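Local atomic coordinates of DUF574 domain-containing protein (Thermobifida fusca, PDB entry 2QE6), a protein that binds S-adenosylmethionine and is probably a methyltransferase built on a Rossmann-like fold. Residues 67-72 against 96-101; 79-84 against 103-108; 84-89 against 109-114. The protein carries 1 engineered substitution. All coordinates share one frame; numbering follows the deposited sequence.

Interaction 1 (67-72 against 96-101)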
loop_
_atom_site.group_PDB
_atom_site.type_symbol
_atom_site.label_atom_id
_atom_site.label_comp_id
_atom_site.label_asym_id
_atom_site.label_seq_id
_atom_site.Cartn_x
_atom_site.Cartn_y
_atom_site.Cartn_z
ATOM N N ARG A 67 -11.799 -1.469 2.322
ATOM C CA ARG A 67 -12.426 -1.449 3.641
ATOM C C ARG A 67 -11.770 -0.436 4.588
ATOM O O ARG A 67 -12.460 0.226 5.360
ATOM C CB ARG A 67 -12.447 -2.852 4.286
ATOM C CG ARG A 67 -13.216 -3.904 3.500
ATOM C CD ARG A 67 -13.609 -5.123 4.333
ATOM N NE ARG A 67 -12.459 -5.726 4.997
ATOM C CZ ARG A 67 -11.568 -6.509 4.391
ATOM N NH1 ARG A 67 -11.678 -6.796 3.093
ATOM N NH2 ARG A 67 -10.541 -7.006 5.077
ATOM N N GLY A 68 -10.444 -0.338 4.552
ATOM C CA GLY A 68 -9.728 0.578 5.427
ATOM C C GLY A 68 -9.918 2.033 5.026
ATOM O O GLY A 68 -10.134 2.890 5.850
ATOM N N VAL A 69 -9.859 2.319 3.736
ATOM C CA VAL A 69 -10.060 3.681 3.280
ATOM C C VAL A 69 -11.497 4.105 3.568
ATOM O O VAL A 69 -11.732 5.231 3.954
ATOM C CB VAL A 69 -9.664 3.849 1.813
ATOM C CG1 VAL A 69 -10.062 5.185 1.313
ATOM C CG2 VAL A 69 -8.164 3.622 1.654
ATOM N N ARG A 70 -12.456 3.201 3.379
ATOM C CA ARG A 70 -13.856 3.481 3.697
ATOM C C ARG A 70 -14.030 3.783 5.188
ATOM O O ARG A 70 -14.767 4.689 5.555
ATOM C CB ARG A 70 -14.758 2.314 3.280
ATOM C CG ARG A 70 -16.243 2.584 3.485
ATOM C CD ARG A 70 -17.116 1.407 3.076
ATOM N NE ARG A 70 -16.827 0.214 3.875
ATOM C CZ ARG A 70 -16.549 -0.994 3.392
ATOM N NH1 ARG A 70 -16.521 -1.219 2.083
ATOM N NH2 ARG A 70 -16.308 -1.989 4.236
ATOM N N PHE A 71 -13.339 3.030 6.053
ATOM C CA PHE A 71 -13.364 3.312 7.496
ATOM C C PHE A 71 -12.810 4.717 7.779
ATOM O O PHE A 71 -13.419 5.524 8.492
ATOM C CB PHE A 71 -12.566 2.251 8.282
ATOM C CG PHE A 71 -12.152 2.693 9.659
ATOM C CD1 PHE A 71 -13.047 2.680 10.705
ATOM C CD2 PHE A 71 -10.842 3.074 9.916
ATOM C CE1 PHE A 71 -12.660 3.098 11.994
ATOM C CE2 PHE A 71 -10.462 3.513 11.187
ATOM C CZ PHE A 71 -11.365 3.515 12.218
ATOM N N LEU A 72 -11.672 5.018 7.183
ATOM C CA LEU A 72 -10.970 6.274 7.439
ATOM C C LEU A 72 -11.735 7.484 6.959
ATOM O O LEU A 72 -11.854 8.474 7.688
ATOM C CB LEU A 72 -9.598 6.242 6.775
ATOM C CG LEU A 72 -8.557 5.355 7.429
ATOM C CD1 LEU A 72 -7.368 5.168 6.502
ATOM C CD2 LEU A 72 -8.144 5.861 8.836
ATOM N N GLU A 96 -11.197 7.049 -5.109
ATOM C CA GLU A 96 -12.537 6.624 -5.491
ATOM C C GLU A 96 -13.293 6.123 -4.268
ATOM O O GLU A 96 -14.412 6.501 -4.022
ATOM C CB GLU A 96 -12.430 5.545 -6.579
ATOM C CG GLU A 96 -11.918 6.100 -7.933
ATOM C CD GLU A 96 -11.323 5.026 -8.871
ATOM O OE1 GLU A 96 -11.257 3.828 -8.500
ATOM O OE2 GLU A 96 -10.909 5.407 -9.989
ATOM N N VAL A 97 -12.659 5.266 -3.481
ATOM C CA VAL A 97 -13.243 4.862 -2.213
ATOM C C VAL A 97 -13.480 6.075 -1.301
ATOM O O VAL A 97 -14.583 6.261 -0.792
ATOM C CB VAL A 97 -12.320 3.853 -1.491
ATOM C CG1 VAL A 97 -13.048 3.277 -0.304
ATOM C CG2 VAL A 97 -11.947 2.759 -2.473
ATOM N N ALA A 98 -12.453 6.913 -1.127
ATOM C CA ALA A 98 -12.550 8.066 -0.215
ATOM C C ALA A 98 -13.669 8.989 -0.645
ATOM O O ALA A 98 -14.479 9.426 0.175
ATOM C CB ALA A 98 -11.219 8.826 -0.145
ATOM N N GLN A 99 -13.742 9.274 -1.944
ATOM C CA GLN A 99 -14.772 10.213 -2.426
ATOM C C GLN A 99 -16.188 9.637 -2.398
ATOM O O GLN A 99 -17.162 10.405 -2.332
ATOM C CB GLN A 99 -14.440 10.718 -3.828
ATOM C CG GLN A 99 -13.121 11.538 -3.921
ATOM C CD GLN A 99 -12.905 12.075 -5.297
ATOM O OE1 GLN A 99 -13.867 12.255 -6.045
ATOM N NE2 GLN A 99 -11.672 12.356 -5.652
ATOM N N SER A 100 -16.315 8.307 -2.434
ATOM C CA SER A 100 -17.635 7.644 -2.314
ATOM C C SER A 100 -18.286 7.875 -0.955
ATOM O O SER A 100 -19.502 7.951 -0.877
ATOM C CB SER A 100 -17.549 6.120 -2.590
ATOM O OG SER A 100 -16.924 5.405 -1.531
ATOM N N VAL A 101 -17.482 7.983 0.106
ATOM C CA VAL A 101 -18.010 8.245 1.446
ATOM C C VAL A 101 -17.860 9.714 1.867
ATOM O O VAL A 101 -18.546 10.159 2.771
ATOM C CB VAL A 101 -17.386 7.313 2.537
ATOM C CG1 VAL A 101 -17.681 5.864 2.221
ATOM C CG2 VAL A 101 -15.911 7.506 2.672
#
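Val-69 rests one methyl on the facing helix, where Val-97 is followed by Ala-98. Its CG1 lies 3.8 Å from Val-97 CB and equally near the backbone N of Ala-98, and the same methyl stands 4.1 Å from Ala-98 CB. With CG1 anti to the backbone N (chi1 172°), this branch reaches the other helix, and the two valines cross obliquely. Val-97 answers with its own CG1, which slides past Val-69 and sits against the backbone of the facing helix, 3.7 Å from Arg-70 N. Farther along, the aliphatic part of Arg-70 takes over: CG meets Val-101 CG1 at 3.8 Å, the two side chains crossing at about a right angle.

Behind these contacts are two helices running the same general way, 36° apart, with the short axes 8.4 Å from each other. They are helix 54-75, which precedes the first strand of the Rossmann-like sheet, and helix 94-101, which follows that strand; both pack on the same face of it. Helix 54-75 also meets the sheet at strand 160-163, where Val-69 touches Met-162 and Leu-72 touches Ala-160.

Outward from the apolar strip the chemistry turns polar. Arg-70 was modelled in two conformations; in the one described, the chain bends at chi3 and leads the guanidinium away from helix 94-101, and NH2 forms a salt bridge with Asp-250. On the solvent side of helix 94-101, Ser-100 OG donates to Val-97 O at 2.6 Å. That bond turns back onto the helix's own last turn, where the backbone bonds from Ser-100 N and Val-101 N to the same carbonyl are weak.

Interaction 2 (79-84 against 103-108)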
loop_
_atom_site.group_PDB
_atom_site.type_symbol
_atom_site.label_atom_id
_atom_site.label_comp_id
_atom_site.label_asym_id
_atom_site.label_seq_id
_atom_site.Cartn_x
_atom_site.Cartn_y
_atom_site.Cartn_z
ATOM N N SER A 79 -10.167 13.554 5.817
ATOM C CA SER A 79 -10.336 14.155 4.497
ATOM C C SER A 79 -9.041 14.302 3.713
ATOM O O SER A 79 -9.085 14.812 2.627
ATOM C CB SER A 79 -11.043 15.520 4.609
ATOM O OG SER A 79 -12.295 15.328 5.195
ATOM N N GLN A 80 -7.920 13.773 4.234
ATOM C CA GLN A 80 -6.585 13.999 3.681
ATOM C C GLN A 80 -5.843 12.692 3.737
ATOM O O GLN A 80 -5.691 12.164 4.823
ATOM C CB GLN A 80 -5.759 14.984 4.539
ATOM C CG GLN A 80 -6.470 16.250 4.950
ATOM C CD GLN A 80 -5.551 17.313 5.527
ATOM O OE1 GLN A 80 -5.264 18.317 4.871
ATOM N NE2 GLN A 80 -5.126 17.132 6.768
ATOM N N PHE A 81 -5.418 12.166 2.586
ATOM C CA PHE A 81 -4.684 10.882 2.527
ATOM C C PHE A 81 -3.388 11.066 1.751
ATOM O O PHE A 81 -3.353 11.754 0.711
ATOM C CB PHE A 81 -5.519 9.771 1.844
ATOM C CG PHE A 81 -6.827 9.489 2.513
ATOM C CD1 PHE A 81 -7.881 10.366 2.412
ATOM C CD2 PHE A 81 -6.983 8.379 3.298
ATOM C CE1 PHE A 81 -9.085 10.112 3.052
ATOM C CE2 PHE A 81 -8.195 8.132 3.957
ATOM C CZ PHE A 81 -9.237 8.987 3.818
ATOM N N LEU A 82 -2.328 10.443 2.264
ATOM C CA LEU A 82 -1.057 10.319 1.572
ATOM C C LEU A 82 -0.794 8.834 1.352
ATOM O O LEU A 82 -0.605 8.071 2.295
ATOM C CB LEU A 82 0.067 10.959 2.391
ATOM C CG LEU A 82 1.468 10.937 1.779
ATOM C CD1 LEU A 82 1.480 11.555 0.374
ATOM C CD2 LEU A 82 2.455 11.658 2.723
ATOM N N ASP A 83 -0.850 8.421 0.100
ATOM C CA ASP A 83 -0.845 7.015 -0.249
ATOM C C ASP A 83 0.524 6.695 -0.839
ATOM O O ASP A 83 0.804 6.953 -2.030
ATOM C CB ASP A 83 -1.989 6.739 -1.217
ATOM C CG ASP A 83 -2.188 5.239 -1.552
ATOM O OD1 ASP A 83 -1.428 4.361 -1.059
ATOM O OD2 ASP A 83 -3.126 4.955 -2.368
ATOM N N LEU A 84 1.382 6.133 0.030
ATOM C CA LEU A 84 2.778 5.891 -0.282
ATOM C C LEU A 84 2.990 4.503 -0.894
ATOM O O LEU A 84 2.652 3.483 -0.273
ATOM C CB LEU A 84 3.599 5.972 0.995
ATOM C CG LEU A 84 3.538 7.341 1.705
ATOM C CD1 LEU A 84 4.209 7.218 3.075
ATOM C CD2 LEU A 84 4.160 8.474 0.872
ATOM N N PRO A 103 -17.146 13.273 -0.201
ATOM C CA PRO A 103 -16.888 13.945 -1.495
ATOM C C PRO A 103 -15.719 14.947 -1.493
ATOM O O PRO A 103 -15.127 15.181 -2.552
ATOM C CB PRO A 103 -18.214 14.672 -1.793
ATOM C CG PRO A 103 -19.240 13.949 -0.994
ATOM C CD PRO A 103 -18.547 13.452 0.244
ATOM N N ASP A 104 -15.405 15.518 -0.324
ATOM C CA ASP A 104 -14.300 16.485 -0.162
ATOM C C ASP A 104 -12.911 15.893 0.060
ATOM O O ASP A 104 -11.951 16.648 0.190
ATOM C CB ASP A 104 -14.559 17.363 1.056
ATOM C CG ASP A 104 -15.844 18.109 0.954
ATOM O OD1 ASP A 104 -16.259 18.388 -0.199
ATOM O OD2 ASP A 104 -16.417 18.400 2.033
ATOM N N ALA A 105 -12.815 14.572 0.135
ATOM C CA ALA A 105 -11.568 13.917 0.499
ATOM C C ALA A 105 -10.487 14.264 -0.524
ATOM O O ALA A 105 -10.790 14.420 -1.729
ATOM C CB ALA A 105 -11.765 12.401 0.574
ATOM N N ARG A 106 -9.236 14.355 -0.044
ATOM C CA ARG A 106 -8.086 14.713 -0.880
ATOM C C ARG A 106 -7.024 13.645 -0.749
ATOM O O ARG A 106 -6.729 13.215 0.379
ATOM C CB ARG A 106 -7.527 16.072 -0.471
ATOM C CG ARG A 106 -8.525 17.219 -0.723
ATOM C CD ARG A 106 -7.878 18.582 -0.564
ATOM N NE ARG A 106 -7.234 18.684 0.746
ATOM C CZ ARG A 106 -7.855 18.962 1.898
ATOM N NH1 ARG A 106 -9.166 19.178 1.950
ATOM N NH2 ARG A 106 -7.143 19.009 3.020
ATOM N N VAL A 107 -6.517 13.171 -1.889
ATOM C CA VAL A 107 -5.556 12.060 -1.890
ATOM C C VAL A 107 -4.365 12.438 -2.754
ATOM O O VAL A 107 -4.529 12.970 -3.878
ATOM C CB VAL A 107 -6.187 10.714 -2.417
ATOM C CG1 VAL A 107 -5.172 9.585 -2.374
ATOM C CG2 VAL A 107 -7.420 10.327 -1.570
ATOM N N VAL A 108 -3.175 12.186 -2.220
ATOM C CA VAL A 108 -1.932 12.389 -2.928
ATOM C C VAL A 108 -1.264 11.028 -3.015
ATOM O O VAL A 108 -0.971 10.428 -1.999
ATOM C CB VAL A 108 -1.013 13.393 -2.203
ATOM C CG1 VAL A 108 0.383 13.440 -2.895
ATOM C CG2 VAL A 108 -1.684 14.801 -2.127
#
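Ser-79 O takes the first bond of this parallel ladder, accepting Arg-106 N at 2.7 Å; the hydroxyl of the same serine bonds to Asn-102 ND2. Phe-81 uses both its backbone groups: its N gives to Arg-106 O at 2.8 Å, and its O receives Val-108 N at 3.0 Å. Asp-83 N then bonds to Val-108 O at 2.9 Å, almost perfectly straight, and Asp-83 O carries the ladder on to Val-110 N. The backbone groups of Leu-82 turn the other way, to strand 160-163.

Two polar side chains run beside each other on the face that also carries Leu-82 and Val-108. Gln-80 and Arg-106 point the same way, and Arg-106 NH2 lies 2.7 Å from Gln-80 OE1, at the edge of the guanidinium. The bond is weak, bent to 115° at the hydrogen, with the amide and guanidinium planes 73° apart. The arginine reaches this place through a bend at chi3 (-54°). Each group has firmer partners elsewhere: OE1 also accepts from Asp-154 N, Gln-80 NE2 gives to Pro-158 O, and Arg-106 NE gives to Met-152 O. The buried amide is thus gripped at both its oxygen and its nitrogen.

Apolar atoms fill in around these bonds. Phe-81 CB touches Val-107 CG2 at 3.9 Å on one face, while Arg-106 O lies in the plane of the phenyl ring, at its edge. On the other face Leu-82 CD1 meets Val-108 CG1 at 3.9 Å. Asp-83, whose OD2 is bonded to Thr-94 OG1, ties the strand to the beginning of helix 94-101. Strand 80-84, that helix and strand 106-111 make the first beta-alpha-beta unit of the Rossmann-like sheet found in class I methyltransferases.

Interaction 3 (84-89 against 109-114). With SAM (S-adenosylmethionine), chain F.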
loop_
_atom_site.group_PDB
_atom_site.type_symbol
_atom_site.label_atom_id
_atom_site.label_comp_id
_atom_site.label_asym_id
_atom_site.label_seq_id
_atom_site.Cartn_x
_atom_site.Cartn_y
_atom_site.Cartn_z
ATOM N N LEU A 84 1.382 6.133 0.030
ATOM C CA LEU A 84 2.778 5.891 -0.282
ATOM C C LEU A 84 2.990 4.503 -0.894
ATOM O O LEU A 84 2.652 3.483 -0.273
ATOM C CB LEU A 84 3.599 5.972 0.995
ATOM C CG LEU A 84 3.538 7.341 1.705
ATOM C CD1 LEU A 84 4.209 7.218 3.075
ATOM C CD2 LEU A 84 4.160 8.474 0.872
ATOM N N GLY A 85 3.605 4.466 -2.071
ATOM C CA GLY A 85 3.746 3.223 -2.806
ATOM C C GLY A 85 2.379 2.863 -3.342
ATOM O O GLY A 85 1.911 1.765 -3.133
ATOM N N SER A 86 1.734 3.795 -4.029
ATOM C CA SER A 86 0.328 3.637 -4.403
ATOM C C SER A 86 0.038 2.467 -5.339
ATOM O O SER A 86 -1.096 1.945 -5.372
ATOM C CB SER A 86 -0.151 4.905 -5.136
ATOM O OG SER A 86 0.608 5.121 -6.312
ATOM N N GLY A 87 1.028 2.136 -6.182
ATOM C CA GLY A 87 0.850 1.197 -7.280
ATOM C C GLY A 87 0.085 1.733 -8.472
ATOM O O GLY A 87 -0.350 2.893 -8.490
ATOM N N LEU A 88 -0.072 0.874 -9.483
ATOM C CA LEU A 88 -0.795 1.238 -10.724
ATOM C C LEU A 88 -2.314 1.096 -10.510
ATOM O O LEU A 88 -2.757 0.440 -9.583
ATOM C CB LEU A 88 -0.283 0.326 -11.838
ATOM C CG LEU A 88 1.181 0.587 -12.237
ATOM C CD1 LEU A 88 1.733 -0.613 -12.954
ATOM C CD2 LEU A 88 1.197 1.813 -13.208
ATOM N N PRO A 89 -3.124 1.711 -11.356
ATOM C CA PRO A 89 -4.525 1.780 -10.985
ATOM C C PRO A 89 -5.295 0.448 -11.110
ATOM O O PRO A 89 -4.926 -0.429 -11.920
ATOM C CB PRO A 89 -5.089 2.800 -11.968
ATOM C CG PRO A 89 -4.182 2.735 -13.162
ATOM C CD PRO A 89 -2.830 2.419 -12.615
ATOM N N TYR A 109 -1.077 10.539 -4.243
ATOM C CA TYR A 109 -0.434 9.264 -4.463
ATOM C C TYR A 109 1.055 9.443 -4.768
ATOM O O TYR A 109 1.445 10.355 -5.470
ATOM C CB TYR A 109 -1.048 8.535 -5.651
ATOM C CG TYR A 109 -2.510 8.133 -5.602
ATOM C CD1 TYR A 109 -2.941 7.005 -4.923
ATOM C CD2 TYR A 109 -3.454 8.835 -6.332
ATOM C CE1 TYR A 109 -4.314 6.590 -4.950
ATOM C CE2 TYR A 109 -4.790 8.433 -6.374
ATOM C CZ TYR A 109 -5.215 7.308 -5.682
ATOM O OH TYR A 109 -6.570 6.964 -5.787
ATOM N N VAL A 110 1.881 8.526 -4.282
ATOM C CA VAL A 110 3.324 8.581 -4.501
ATOM C C VAL A 110 3.782 7.181 -4.886
ATOM O O VAL A 110 3.412 6.216 -4.221
ATOM C CB VAL A 110 4.065 9.032 -3.213
ATOM C CG1 VAL A 110 5.584 9.120 -3.436
ATOM C CG2 VAL A 110 3.475 10.390 -2.745
ATOM N N ASP A 111 4.526 7.074 -5.987
ATOM C CA ASP A 111 5.122 5.816 -6.379
ATOM C C ASP A 111 6.451 6.063 -7.064
ATOM O O ASP A 111 6.663 7.080 -7.648
ATOM C CB ASP A 111 4.191 4.969 -7.262
ATOM C CG ASP A 111 4.495 3.457 -7.155
ATOM O OD1 ASP A 111 5.453 2.973 -7.776
ATOM O OD2 ASP A 111 3.763 2.733 -6.464
ATOM N N ILE A 112 7.340 5.098 -6.948
ATOM C CA ILE A 112 8.669 5.175 -7.558
ATOM C C ILE A 112 8.650 4.793 -9.055
ATOM O O ILE A 112 9.472 5.251 -9.825
ATOM C CB ILE A 112 9.684 4.288 -6.767
ATOM C CG1 ILE A 112 11.121 4.497 -7.265
ATOM C CG2 ILE A 112 9.275 2.801 -6.819
ATOM C CD1 ILE A 112 11.600 5.918 -7.171
ATOM N N ASP A 113 7.712 3.942 -9.454
ATOM C CA ASP A 113 7.567 3.537 -10.855
ATOM C C ASP A 113 6.988 4.700 -11.637
ATOM O O ASP A 113 5.877 5.053 -11.403
ATOM C CB ASP A 113 6.624 2.303 -10.966
ATOM C CG ASP A 113 6.700 1.618 -12.319
ATOM O OD1 ASP A 113 7.015 2.333 -13.313
ATOM O OD2 ASP A 113 6.406 0.384 -12.409
ATOM N N PRO A 114 7.726 5.242 -12.613
ATOM C CA PRO A 114 7.203 6.294 -13.465
ATOM C C PRO A 114 5.941 5.942 -14.237
ATOM O O PRO A 114 5.228 6.846 -14.658
ATOM C CB PRO A 114 8.338 6.562 -14.443
ATOM C CG PRO A 114 9.340 5.537 -14.230
ATOM C CD PRO A 114 9.125 4.903 -12.935
HETATM N N SAM F . -0.131 0.166 -2.241
HETATM C CA SAM F . -0.690 -0.693 -3.358
HETATM C C SAM F . -1.544 -1.791 -2.763
HETATM O O SAM F . -2.459 -2.283 -3.413
HETATM O OXT SAM F . -1.303 -2.220 -1.627
HETATM C CB SAM F . 0.343 -1.384 -4.268
HETATM C CG SAM F . 1.252 -2.422 -3.591
HETATM S SD SAM F . 2.604 -3.086 -4.619
HETATM C CE SAM F . 2.201 -2.140 -6.107
HETATM C "C5'" SAM F . 3.892 -2.003 -3.966
HETATM C "C4'" SAM F . 4.098 -0.590 -4.526
HETATM O "O4'" SAM F . 5.014 0.123 -3.688
HETATM C "C3'" SAM F . 4.713 -0.554 -5.934
HETATM O "O3'" SAM F . 3.946 0.254 -6.810
HETATM C "C2'" SAM F . 6.128 -0.023 -5.773
HETATM O "O2'" SAM F . 6.664 0.627 -6.932
HETATM C "C1'" SAM F . 5.934 0.836 -4.528
HETATM N N9 SAM F . 7.212 1.033 -3.842
HETATM C C8 SAM F . 8.048 0.090 -3.247
HETATM N N7 SAM F . 9.122 0.737 -2.723
HETATM C C5 SAM F . 8.961 2.076 -2.967
HETATM C C6 SAM F . 9.748 3.186 -2.627
HETATM N N6 SAM F . 10.921 2.999 -1.960
HETATM N N1 SAM F . 9.294 4.434 -3.018
HETATM C C2 SAM F . 8.086 4.609 -3.724
HETATM N N3 SAM F . 7.312 3.504 -4.068
HETATM C C4 SAM F . 7.759 2.268 -3.672
#
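The Asp-111 carboxylate turns OD2 to Gly-87 N and both oxygens to the ribose of S-adenosylmethionine, carried there by CG standing anti to the backbone N (chi1 -154°). OD2 accepts Gly-87 N at 2.8 Å, met on its anti side and 32° out of the carboxylate plane, and takes the short bond from the ligand's O3' at 2.5 Å. OD1 binds the ligand's O2' at 2.8 Å, while its anti lone pair holds Asp-113 N in an Asx turn. Four donors therefore fix the rotation of this group. An alanine here would probably leave both ribose hydroxyls and Gly-87 N without their acceptor and free the turn that follows. The Tyr-109 ring is approached obliquely by Ser-86 CB, 3.5 Å from CD1; its OH pairs with His-95.

Where the chain leaves the strand for the glycine-rich loop, Val-110 O receives Ser-86 N at 3.0 Å and, weakly, Gly-85 N. The ligand's amino N donates to Gly-85 O at 2.7 Å. Gly-85 and Gly-87, both with positive phi, lie against the ligand, and Ile-112 CB borders its adenine. Such a loop, with an acidic residue ending the second strand, is the cofactor site of class I methyltransferases.

Leu-84 CD2 leans on Val-110 CB at 4.1 Å, the last parallel pair of strands 80-84 and 106-111. Strand 130-134 lies beyond Tyr-109; Asp-113 caps helix 114-124 and forms a salt bridge with Arg-25 of helix 23-30, while Val-116 of the capped helix touches Ser-86 and Asp-111.

How the interactions relate
All three contacts are mainly buried, but they differ in depth and chemistry. Interaction 3 lies nearest the chain's centre; it is largely polar and lines the cofactor site. Interaction 2 pairs strands 80-84 and 106-111 by backbone bonds, with a polar side-chain pair at one end; it shares Leu-84 with interaction 3 and continues into it through the probable hydrogen bond Asp-83 O to Val-110 N, at 2.9 Å. Interaction 1 lies on one face of that sheet: it is apolar, with the more exposed Arg-70 and Val-101 at its outer end, and meets interaction 2 where Leu-72 and Ala-98 pack on Phe-81. It does not touch interaction 3, from which its nearest atoms are about 5 Å away.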